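Local structure of rRNA N-glycosidase (3CTK) at residues A[44-49]-A[65-70]; A[69-74]-A[154-159]; A[170-175]-A[189-194]; A[199-204]-A[219-224]. The protein belongs to the ribosome-inactivating proteins, a family of plant and bacterial toxins whose fold packs a mixed sheet against helices. All coordinates share one frame; numbering follows the deposited sequence. Where two conformers were deposited one is given.

Contact 1 (A[44-49]-A[65-70]); sequences DKRFVL and DVTDVY
The start of strand 47-53 lies antiparallel to the end of strand 59-65, with Phe-47 and Asp-65 forming a non-hydrogen-bonded pair whose CA atoms are 4.8 Å apart. Just beyond that pair the chains are tied by a nearly straight bond from Val-66 N to Arg-46 O (3.0 Å, 170°), which lies in the plane of the carbonyl. The side chain of Arg-46, with CG anti to the backbone N and the chain bent at chi2 (61°), swings across to Asp-65 and grips it side-on in a salt bridge. NE lies 2.8 Å from Asp-65 OD1, which sits in the guanidinium plane, while NH2 donates to the syn lone pair of Asp-65 OD2. The two flat groups are nevertheless turned 53° apart, so NE meets OD1 from above the carboxylate plane. That oxygen also accepts from Thr-67 N, closing an Asx turn, and from Thr-67 OG1 at 2.7 Å. Aspartate suits the place: its short carboxylate serves strand end, turn and arginine together, and three donors on OD1 should favour the ionised form. The ring of Phe-47 comes obliquely to the backbone of Asp-65, its CD2 3.7 Å from Asp-65 CA, and takes Arg-46 CG on one face. Where the chain leaves strand 59-65, Val-66 meets Val-48, the two CG1 methyls 4.1 Å apart. These valines face helix 14-25, touching Leu-25 and Leu-21 respectively, whereas Phe-47 packs on Val-93 and Ala-94 of helix 92-97.

Contact 2 (A[69-74]-A[154-159]); sequences VYVVGY and KFFLIV
An aromatic cluster of Tyr-74, Phe-155 and Phe-156 fills the buried interface between strand 70-78 and helix 149-168. Strand and helix segments run roughly antiparallel, at 147°, with their axes 10.4 Å apart, a gap that large flat side chains can bridge. Phe-155, its CG anti to the backbone N, reaches tip to tip toward Tyr-74 and sets its edge on the tyrosine face, CE2 coming 3.8 Å from Tyr-74 CD1. This is a T-shaped pair, with centroids 5.3 Å apart and planes at 74°. Phe-156 instead comes to the edge of the same tyrosine ring, its CZ 3.4 Å from Tyr-74 CD1, the two rings being inclined obliquely. Tyr-74 thus has one phenylalanine over a face and the other at its rim. Farther back along the strand, Val-71 CG1, anti to the backbone N, presses on the edge of the Phe-156 ring, 3.7 Å from CE2. Between Val-71 and Tyr-74 in the strand, Gly-73 brings its CA to 4.3 Å from Phe-156 CZ. Ile-139 and Ile-142 of helix 132-142 touch Phe-155. Such apolar packing of a long helix on a central strand belongs to the core of an alpha+beta fold, here that of the ribosome-inactivating proteins.

Contact 3 (A[170-175]-A[189-194]); sequences KYIETE and FKVLNL
Helices 170-180 and 189-196 cross at -140°, their segment axes 10.0 Å apart, and the close part of their meeting is built round Tyr-171. With CG anti to the backbone N (chi1 180°), the ring stands out toward the other helix, and Lys-190 lies extended over one of its faces. Lys-190 CD is 3.7 Å from the centroid of the Tyr-171 ring, almost on the ring normal, a CH-pi contact. Farther along the same chain, Lys-190 NZ sits 4.3 Å from that centroid in a cation-pi interaction. Lysine suits this place because its methylenes can lie on the ring while its ammonium stays over the face, and NZ is also salt-bridged to Asp-240. The other contacts of the ring are aliphatic: Val-191 CG2 touches its edge, 3.8 Å from Tyr-171 CE2, and the Leu-194 side chain crosses that of Tyr-171 at about a right angle, its CD1 3.9 Å from Tyr-171 CD2. The two methyls of Val-191 part: CG2 goes to Tyr-171 and Glu-175, CG1 to Ile-172 CD1 at 4.0 Å. Packing is looser toward Glu-175, where a bent chain brings only CG to Val-191 CG2 (3.9 Å) and the carboxylate turns to Arg-179. Lys-170, Thr-174 and Phe-189 take no part in the interface and are exposed. Tyr-171 OH is hydrogen-bonded to Asn-188, just ahead of the second helix. The chemistry is therefore mixed: close apolar packing supplies most of the contact, while the Tyr-171 ring, Trp-229 and Asp-240 would together stabilise the positive charge of a buried lysine.

Contact 4 (A[199-204]-A[219-224]); sequences GDISDA and LQLISP
Leu-219, which has the most surface buried here, is the main point at which strand 214-222 meets helix 198-208. Its CG is anti to the carbonyl carbon (chi1 -71°), and its forked end fits against one turn of the helix. CD2 does most of the touching: it lies 3.8 Å from Ala-204 CB, and also 3.8 Å from the carbonyl oxygen Asp-200 O. The same methyl approaches the backbone of Ile-201, 4.0 Å from its CA. Ala-204 suits its position because a lone methyl lets the leucine come close to the helix. Ile-201, next in buried surface, spreads along the strand instead, its CG1 standing 4.3 Å from Leu-219 CD1. Beyond that, its extended end (chi2 173°) crosses obliquely to Leu-221, where the two CD1 atoms of Ile-201 and Leu-221 are 4.2 Å apart. The two leucines, two residues apart on the strand, project toward the helix, while Gln-220 between them is exposed. Ile-237 of helix 234-237 touches both Ile-201 and Leu-221, and strand 228-233 pairs with the leucines' strand. With helix and strand axes 9.8 Å apart, the side chains that meet are all aliphatic, so cohesion probably comes from close fit and the exclusion of water rather than from directed bonds.

In the fold
Contacts 1 and 2 are continuous: they share Val-69 and Tyr-70, both reach the six-stranded mixed sheet, and Phe-47 CE2 of contact 1 packs 4.0 Å from Val-72 CG2 of contact 2. Their centres are 13 Å apart. Contacts 3 and 4 form a second pair, centres 12 Å apart, joined by the succession of helices 189-196 and 198-208; Tyr-171 OH approaches Pro-224 CG to 3.3 Å. The pairs do not touch one another: contacts 1 and 3 lie on opposite sides of the chain's centre, about 22 Å between centres. Helices 149-168 and 170-180, consecutive in the chain, lead from contact 2 to contact 3, about 17 Å between centres.

Contact 1 (A[44-49]-A[65-70])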
# COMPACT_ATOMS: atom_id res chain seq x y z
N ASP A 44 -3.45 19.08 -7.06
CA ASP A 44 -4.87 18.79 -6.88
C ASP A 44 -5.27 17.37 -7.26
O ASP A 44 -6.43 16.98 -7.06
CB ASP A 44 -5.70 19.77 -7.70
CG ASP A 44 -5.52 19.59 -9.20
OD1 ASP A 44 -4.43 19.13 -9.60
OD2 ASP A 44 -6.45 19.92 -9.96
N LYS A 45 -4.34 16.59 -7.81
CA LYS A 45 -4.64 15.21 -8.19
C LYS A 45 -3.56 14.28 -7.65
O LYS A 45 -3.49 13.10 -8.02
CB LYS A 45 -4.69 15.10 -9.72
CG LYS A 45 -5.82 15.89 -10.36
CD LYS A 45 -5.89 15.64 -11.87
CE LYS A 45 -4.64 16.14 -12.57
NZ LYS A 45 -4.75 16.00 -14.06
N ARG A 46 -2.75 14.82 -6.75
CA ARG A 46 -1.64 14.10 -6.15
C ARG A 46 -2.00 12.94 -5.22
O ARG A 46 -1.20 12.01 -5.06
CB ARG A 46 -0.74 15.10 -5.41
CG ARG A 46 0.53 14.53 -4.78
CD ARG A 46 1.48 13.90 -5.81
NE ARG A 46 2.70 13.42 -5.17
CZ ARG A 46 3.72 14.20 -4.81
NH1 ARG A 46 3.67 15.50 -5.05
NH2 ARG A 46 4.77 13.67 -4.20
N PHE A 47 -3.19 12.97 -4.62
CA PHE A 47 -3.57 11.90 -3.69
C PHE A 47 -4.91 11.24 -3.97
O PHE A 47 -5.80 11.82 -4.58
CB PHE A 47 -3.60 12.42 -2.25
CG PHE A 47 -2.33 13.07 -1.80
CD1 PHE A 47 -2.21 14.46 -1.78
CD2 PHE A 47 -1.24 12.30 -1.42
CE1 PHE A 47 -1.02 15.06 -1.38
CE2 PHE A 47 -0.04 12.89 -1.02
CZ PHE A 47 0.07 14.28 -1.01
N VAL A 48 -5.03 10.00 -3.50
CA VAL A 48 -6.28 9.26 -3.61
C VAL A 48 -6.58 8.86 -2.17
O VAL A 48 -5.68 8.51 -1.42
CB VAL A 48 -6.16 7.99 -4.49
CG1 VAL A 48 -5.06 7.08 -3.98
CG2 VAL A 48 -7.50 7.25 -4.52
N LEU A 49 -7.85 8.96 -1.77
CA LEU A 49 -8.23 8.62 -0.41
C LEU A 49 -8.90 7.25 -0.35
O LEU A 49 -9.72 6.90 -1.19
CB LEU A 49 -9.17 9.70 0.13
CG LEU A 49 -8.62 11.13 0.03
CD1 LEU A 49 -9.67 12.15 0.45
CD2 LEU A 49 -7.37 11.26 0.89
N ASP A 65 -0.21 8.61 -2.00
CA ASP A 65 0.45 9.43 -3.02
C ASP A 65 0.32 8.64 -4.32
O ASP A 65 0.86 7.54 -4.43
CB ASP A 65 1.92 9.59 -2.64
CG ASP A 65 2.67 10.57 -3.54
OD1 ASP A 65 2.34 10.65 -4.73
OD2 ASP A 65 3.60 11.23 -3.04
N VAL A 66 -0.37 9.18 -5.32
CA VAL A 66 -0.55 8.44 -6.57
C VAL A 66 0.70 8.25 -7.41
O VAL A 66 0.74 7.39 -8.29
CB VAL A 66 -1.63 9.08 -7.48
CG1 VAL A 66 -2.94 9.22 -6.71
CG2 VAL A 66 -1.15 10.43 -8.01
N THR A 67 1.74 9.04 -7.15
CA THR A 67 2.96 8.90 -7.93
C THR A 67 3.76 7.65 -7.57
O THR A 67 4.41 7.05 -8.43
CB THR A 67 3.88 10.15 -7.79
OG1 THR A 67 4.38 10.23 -6.45
CG2 THR A 67 3.11 11.42 -8.13
N ASP A 68 3.69 7.24 -6.30
CA ASP A 68 4.45 6.07 -5.85
C ASP A 68 3.68 5.09 -4.97
O ASP A 68 4.25 4.12 -4.46
CB ASP A 68 5.70 6.54 -5.09
CG ASP A 68 5.38 7.55 -4.00
OD1 ASP A 68 4.22 7.58 -3.53
OD2 ASP A 68 6.29 8.31 -3.60
N VAL A 69 2.38 5.32 -4.82
CA VAL A 69 1.49 4.48 -4.00
C VAL A 69 1.92 4.43 -2.53
O VAL A 69 1.64 3.46 -1.82
CB VAL A 69 1.40 3.03 -4.56
CG1 VAL A 69 0.09 2.38 -4.11
CG2 VAL A 69 1.49 3.04 -6.08
N TYR A 70 2.59 5.48 -2.06
CA TYR A 70 3.02 5.55 -0.66
C TYR A 70 1.90 6.08 0.23
O TYR A 70 1.26 7.07 -0.12
CB TYR A 70 4.20 6.52 -0.47
CG TYR A 70 5.56 6.06 -0.95
CD1 TYR A 70 6.70 6.82 -0.63
CD2 TYR A 70 5.72 4.91 -1.71
CE1 TYR A 70 7.95 6.43 -1.07
CE2 TYR A 70 6.98 4.52 -2.16
CZ TYR A 70 8.09 5.29 -1.84
OH TYR A 70 9.34 4.93 -2.28

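Contact 2 (A[69-74]-A[154-159])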
# COMPACT_ATOMS: atom_id res chain seq x y z
N VAL A 69 2.38 5.32 -4.82
CA VAL A 69 1.49 4.48 -4.00
C VAL A 69 1.92 4.43 -2.53
O VAL A 69 1.64 3.46 -1.82
CB VAL A 69 1.40 3.03 -4.56
CG1 VAL A 69 0.09 2.38 -4.11
CG2 VAL A 69 1.49 3.04 -6.08
N TYR A 70 2.59 5.48 -2.06
CA TYR A 70 3.02 5.55 -0.66
C TYR A 70 1.90 6.08 0.23
O TYR A 70 1.26 7.07 -0.12
CB TYR A 70 4.20 6.52 -0.47
CG TYR A 70 5.56 6.06 -0.95
CD1 TYR A 70 6.70 6.82 -0.63
CD2 TYR A 70 5.72 4.91 -1.71
CE1 TYR A 70 7.95 6.43 -1.07
CE2 TYR A 70 6.98 4.52 -2.16
CZ TYR A 70 8.09 5.29 -1.84
OH TYR A 70 9.34 4.93 -2.28
N VAL A 71 1.65 5.42 1.36
CA VAL A 71 0.65 5.92 2.29
C VAL A 71 1.38 7.05 3.01
O VAL A 71 2.53 6.87 3.43
CB VAL A 71 0.24 4.82 3.31
CG1 VAL A 71 -0.50 5.45 4.49
CG2 VAL A 71 -0.67 3.80 2.62
N VAL A 72 0.76 8.22 3.13
CA VAL A 72 1.40 9.35 3.79
C VAL A 72 0.77 9.72 5.13
O VAL A 72 1.37 10.44 5.93
CB VAL A 72 1.42 10.60 2.87
CG1 VAL A 72 2.25 10.34 1.63
CG2 VAL A 72 -0.00 10.99 2.49
N GLY A 73 -0.43 9.20 5.38
CA GLY A 73 -1.11 9.50 6.64
C GLY A 73 -2.56 9.11 6.57
O GLY A 73 -3.01 8.49 5.61
N TYR A 74 -3.32 9.46 7.61
CA TYR A 74 -4.74 9.14 7.64
C TYR A 74 -5.49 10.11 8.53
O TYR A 74 -4.88 10.90 9.26
CB TYR A 74 -4.96 7.72 8.18
CG TYR A 74 -4.47 7.51 9.60
CD1 TYR A 74 -3.16 7.13 9.87
CD2 TYR A 74 -5.33 7.72 10.69
CE1 TYR A 74 -2.70 6.97 11.17
CE2 TYR A 74 -4.88 7.57 12.00
CZ TYR A 74 -3.56 7.19 12.24
OH TYR A 74 -3.11 7.05 13.53
N LYS A 154 1.85 -0.37 13.85
CA LYS A 154 1.29 -1.68 13.51
C LYS A 154 0.18 -1.50 12.47
O LYS A 154 0.07 -2.27 11.52
CB LYS A 154 0.74 -2.37 14.75
CG LYS A 154 1.82 -2.85 15.71
CD LYS A 154 1.25 -3.47 16.98
CE LYS A 154 0.49 -4.76 16.69
NZ LYS A 154 -0.71 -4.55 15.83
N PHE A 155 -0.65 -0.48 12.66
CA PHE A 155 -1.73 -0.20 11.72
C PHE A 155 -1.14 0.07 10.33
O PHE A 155 -1.60 -0.49 9.34
CB PHE A 155 -2.54 1.02 12.18
CG PHE A 155 -3.40 1.61 11.11
CD1 PHE A 155 -4.50 0.91 10.61
CD2 PHE A 155 -3.10 2.85 10.56
CE1 PHE A 155 -5.27 1.44 9.59
CE2 PHE A 155 -3.87 3.39 9.53
CZ PHE A 155 -4.96 2.68 9.04
N PHE A 156 -0.13 0.93 10.26
CA PHE A 156 0.48 1.24 8.98
C PHE A 156 1.04 -0.00 8.30
O PHE A 156 0.84 -0.20 7.10
CB PHE A 156 1.59 2.30 9.14
CG PHE A 156 1.08 3.71 9.18
CD1 PHE A 156 1.30 4.52 10.30
CD2 PHE A 156 0.38 4.25 8.10
CE1 PHE A 156 0.83 5.83 10.34
CE2 PHE A 156 -0.10 5.56 8.13
CZ PHE A 156 0.13 6.35 9.25
N LEU A 157 1.74 -0.84 9.05
CA LEU A 157 2.31 -2.06 8.48
C LEU A 157 1.23 -2.94 7.85
O LEU A 157 1.42 -3.48 6.76
CB LEU A 157 3.07 -2.86 9.55
CG LEU A 157 4.40 -2.23 9.99
CD1 LEU A 157 4.96 -2.97 11.19
CD2 LEU A 157 5.37 -2.28 8.82
N ILE A 158 0.10 -3.07 8.54
CA ILE A 158 -0.98 -3.90 8.02
C ILE A 158 -1.67 -3.27 6.81
O ILE A 158 -1.82 -3.92 5.77
CB ILE A 158 -2.03 -4.19 9.13
CG1 ILE A 158 -1.35 -4.96 10.27
CG2 ILE A 158 -3.20 -4.98 8.55
CD1 ILE A 158 -2.23 -5.16 11.50
N VAL A 159 -2.07 -2.01 6.93
CA VAL A 159 -2.77 -1.35 5.82
C VAL A 159 -1.91 -1.14 4.58
O VAL A 159 -2.40 -1.26 3.45
CB VAL A 159 -3.39 -0.00 6.28
CG1 VAL A 159 -2.34 1.10 6.26
CG2 VAL A 159 -4.57 0.35 5.38

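Contact 3 (A[170-175]-A[189-194])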
# COMPACT_ATOMS: atom_id res chain seq x y z
N LYS A 170 -0.46 -8.18 -8.15
CA LYS A 170 -1.59 -9.10 -8.19
C LYS A 170 -1.32 -10.32 -7.30
O LYS A 170 -2.24 -10.89 -6.73
CB LYS A 170 -1.86 -9.56 -9.62
CG LYS A 170 -2.50 -8.51 -10.50
CD LYS A 170 -2.76 -9.05 -11.90
CE LYS A 170 -3.48 -8.03 -12.76
NZ LYS A 170 -3.72 -8.55 -14.14
N TYR A 171 -0.05 -10.71 -7.20
CA TYR A 171 0.31 -11.87 -6.37
C TYR A 171 -0.09 -11.63 -4.92
O TYR A 171 -0.66 -12.52 -4.27
CB TYR A 171 1.82 -12.13 -6.41
CG TYR A 171 2.22 -13.32 -5.56
CD1 TYR A 171 2.02 -14.63 -6.01
CD2 TYR A 171 2.73 -13.14 -4.27
CE1 TYR A 171 2.31 -15.72 -5.20
CE2 TYR A 171 3.02 -14.23 -3.45
CZ TYR A 171 2.81 -15.52 -3.93
OH TYR A 171 3.09 -16.60 -3.12
N ILE A 172 0.21 -10.44 -4.41
CA ILE A 172 -0.12 -10.09 -3.04
C ILE A 172 -1.64 -9.97 -2.89
O ILE A 172 -2.20 -10.40 -1.89
CB ILE A 172 0.58 -8.77 -2.62
CG1 ILE A 172 2.10 -8.98 -2.67
CG2 ILE A 172 0.17 -8.37 -1.20
CD1 ILE A 172 2.92 -7.77 -2.22
N GLU A 173 -2.30 -9.40 -3.89
CA GLU A 173 -3.76 -9.28 -3.83
C GLU A 173 -4.36 -10.68 -3.69
O GLU A 173 -5.29 -10.89 -2.91
CB GLU A 173 -4.30 -8.63 -5.11
CG GLU A 173 -5.82 -8.48 -5.10
CD GLU A 173 -6.40 -8.18 -6.47
OE1 GLU A 173 -5.62 -8.02 -7.44
OE2 GLU A 173 -7.64 -8.10 -6.57
N THR A 174 -3.82 -11.64 -4.44
CA THR A 174 -4.33 -13.00 -4.38
C THR A 174 -4.09 -13.66 -3.03
O THR A 174 -4.92 -14.44 -2.57
CB THR A 174 -3.74 -13.87 -5.51
OG1 THR A 174 -4.14 -13.32 -6.78
CG2 THR A 174 -4.26 -15.29 -5.42
N GLU A 175 -2.96 -13.36 -2.40
CA GLU A 175 -2.68 -13.93 -1.08
C GLU A 175 -3.73 -13.45 -0.09
O GLU A 175 -4.24 -14.23 0.72
CB GLU A 175 -1.28 -13.52 -0.58
CG GLU A 175 -0.14 -14.24 -1.28
CD GLU A 175 -0.19 -15.74 -1.08
OE1 GLU A 175 0.04 -16.20 0.06
OE2 GLU A 175 -0.45 -16.46 -2.06
N PHE A 189 7.73 -15.51 2.01
CA PHE A 189 8.97 -14.99 1.45
C PHE A 189 8.80 -14.21 0.15
O PHE A 189 9.50 -13.23 -0.07
CB PHE A 189 9.97 -16.12 1.23
CG PHE A 189 10.26 -16.92 2.47
CD1 PHE A 189 9.66 -18.16 2.68
CD2 PHE A 189 11.12 -16.42 3.45
CE1 PHE A 189 9.92 -18.89 3.83
CE2 PHE A 189 11.39 -17.15 4.61
CZ PHE A 189 10.78 -18.39 4.80
N LYS A 190 7.89 -14.66 -0.71
CA LYS A 190 7.67 -13.98 -1.99
C LYS A 190 6.97 -12.64 -1.80
O LYS A 190 7.33 -11.64 -2.43
CB LYS A 190 6.86 -14.86 -2.95
CG LYS A 190 6.57 -14.18 -4.29
CD LYS A 190 6.08 -15.15 -5.36
CE LYS A 190 5.75 -14.40 -6.65
NZ LYS A 190 5.42 -15.31 -7.78
N VAL A 191 5.96 -12.61 -0.94
CA VAL A 191 5.24 -11.37 -0.67
C VAL A 191 6.24 -10.31 -0.23
O VAL A 191 6.29 -9.21 -0.78
CB VAL A 191 4.18 -11.57 0.43
CG1 VAL A 191 3.57 -10.22 0.82
CG2 VAL A 191 3.09 -12.51 -0.06
N LEU A 192 7.06 -10.66 0.76
CA LEU A 192 8.07 -9.74 1.27
C LEU A 192 9.10 -9.32 0.22
O LEU A 192 9.50 -8.16 0.16
CB LEU A 192 8.78 -10.37 2.48
CG LEU A 192 8.15 -10.13 3.86
CD1 LEU A 192 6.64 -10.11 3.76
CD2 LEU A 192 8.63 -11.19 4.84
N ASN A 193 9.51 -10.27 -0.62
CA ASN A 193 10.50 -9.97 -1.66
C ASN A 193 9.95 -8.97 -2.68
O ASN A 193 10.65 -8.04 -3.08
CB ASN A 193 10.92 -11.26 -2.37
CG ASN A 193 12.04 -11.03 -3.36
OD1 ASN A 193 13.15 -10.65 -2.98
ND2 ASN A 193 11.77 -11.27 -4.63
N LEU A 194 8.71 -9.17 -3.11
CA LEU A 194 8.10 -8.27 -4.08
C LEU A 194 7.98 -6.87 -3.48
O LEU A 194 8.26 -5.87 -4.14
CB LEU A 194 6.71 -8.79 -4.50
CG LEU A 194 6.72 -10.07 -5.36
CD1 LEU A 194 5.30 -10.57 -5.56
CD2 LEU A 194 7.36 -9.78 -6.70

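Contact 4 (A[199-204]-A[219-224])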
# COMPACT_ATOMS: atom_id res chain seq x y z
N GLY A 199 10.28 -1.02 -7.17
CA GLY A 199 10.99 -0.09 -8.03
C GLY A 199 11.88 -0.77 -9.04
O GLY A 199 11.85 -0.43 -10.23
N ASP A 200 12.69 -1.72 -8.59
CA ASP A 200 13.60 -2.44 -9.48
C ASP A 200 12.87 -3.29 -10.52
O ASP A 200 13.30 -3.36 -11.67
CB ASP A 200 14.55 -3.33 -8.67
CG ASP A 200 15.59 -2.52 -7.91
OD1 ASP A 200 15.78 -1.34 -8.25
OD2 ASP A 200 16.22 -3.08 -6.99
N ILE A 201 11.79 -3.94 -10.11
CA ILE A 201 11.01 -4.76 -11.04
C ILE A 201 10.40 -3.88 -12.12
O ILE A 201 10.38 -4.24 -13.29
CB ILE A 201 9.88 -5.53 -10.30
CG1 ILE A 201 10.48 -6.60 -9.39
CG2 ILE A 201 8.93 -6.17 -11.30
CD1 ILE A 201 9.47 -7.29 -8.48
N SER A 202 9.91 -2.71 -11.71
CA SER A 202 9.30 -1.77 -12.65
C SER A 202 10.30 -1.23 -13.66
O SER A 202 10.01 -1.13 -14.86
CB SER A 202 8.64 -0.62 -11.89
OG SER A 202 7.57 -1.09 -11.07
N ASP A 203 11.50 -0.87 -13.19
CA ASP A 203 12.52 -0.35 -14.09
C ASP A 203 12.96 -1.43 -15.08
O ASP A 203 13.24 -1.13 -16.25
CB ASP A 203 13.74 0.15 -13.30
CG ASP A 203 13.45 1.40 -12.50
OD1 ASP A 203 12.60 2.22 -12.95
OD2 ASP A 203 14.07 1.59 -11.43
N ALA A 204 13.03 -2.67 -14.62
CA ALA A 204 13.43 -3.78 -15.48
C ALA A 204 12.43 -3.98 -16.61
O ALA A 204 12.81 -4.22 -17.76
CB ALA A 204 13.54 -5.06 -14.66
N LEU A 219 16.37 -10.21 -13.05
CA LEU A 219 15.90 -9.84 -11.71
C LEU A 219 16.16 -11.04 -10.81
O LEU A 219 15.78 -12.16 -11.14
CB LEU A 219 14.41 -9.54 -11.73
CG LEU A 219 13.97 -8.25 -12.43
CD1 LEU A 219 12.49 -8.33 -12.74
CD2 LEU A 219 14.28 -7.04 -11.54
N GLN A 220 16.80 -10.80 -9.67
CA GLN A 220 17.10 -11.87 -8.72
C GLN A 220 16.03 -11.81 -7.63
O GLN A 220 16.19 -11.10 -6.64
CB GLN A 220 18.49 -11.66 -8.12
CG GLN A 220 19.55 -11.30 -9.15
CD GLN A 220 19.82 -12.42 -10.13
OE1 GLN A 220 20.25 -12.18 -11.27
NE2 GLN A 220 19.58 -13.65 -9.71
N LEU A 221 14.95 -12.57 -7.83
CA LEU A 221 13.84 -12.58 -6.89
C LEU A 221 13.79 -13.84 -6.02
O LEU A 221 14.69 -14.68 -6.07
CB LEU A 221 12.53 -12.39 -7.65
CG LEU A 221 12.54 -11.11 -8.52
CD1 LEU A 221 11.22 -10.98 -9.28
CD2 LEU A 221 12.76 -9.90 -7.63
N ILE A 222 12.72 -13.96 -5.23
CA ILE A 222 12.55 -15.09 -4.32
C ILE A 222 11.17 -15.73 -4.43
O ILE A 222 10.16 -15.04 -4.53
CB ILE A 222 12.77 -14.63 -2.86
CG1 ILE A 222 14.17 -14.03 -2.73
CG2 ILE A 222 12.59 -15.80 -1.89
CD1 ILE A 222 14.44 -13.33 -1.41
N SER A 223 11.13 -17.07 -4.40
CA SER A 223 9.88 -17.82 -4.50
C SER A 223 9.16 -17.91 -3.16
O SER A 223 9.71 -17.56 -2.12
CB SER A 223 10.15 -19.23 -5.01
OG SER A 223 10.69 -20.03 -3.96
N PRO A 224 7.90 -18.40 -3.17
CA PRO A 224 7.12 -18.53 -1.93
C PRO A 224 7.79 -19.40 -0.87
O PRO A 224 7.53 -19.24 0.33
CB PRO A 224 5.81 -19.13 -2.42
CG PRO A 224 5.67 -18.56 -3.80
CD PRO A 224 7.07 -18.70 -4.35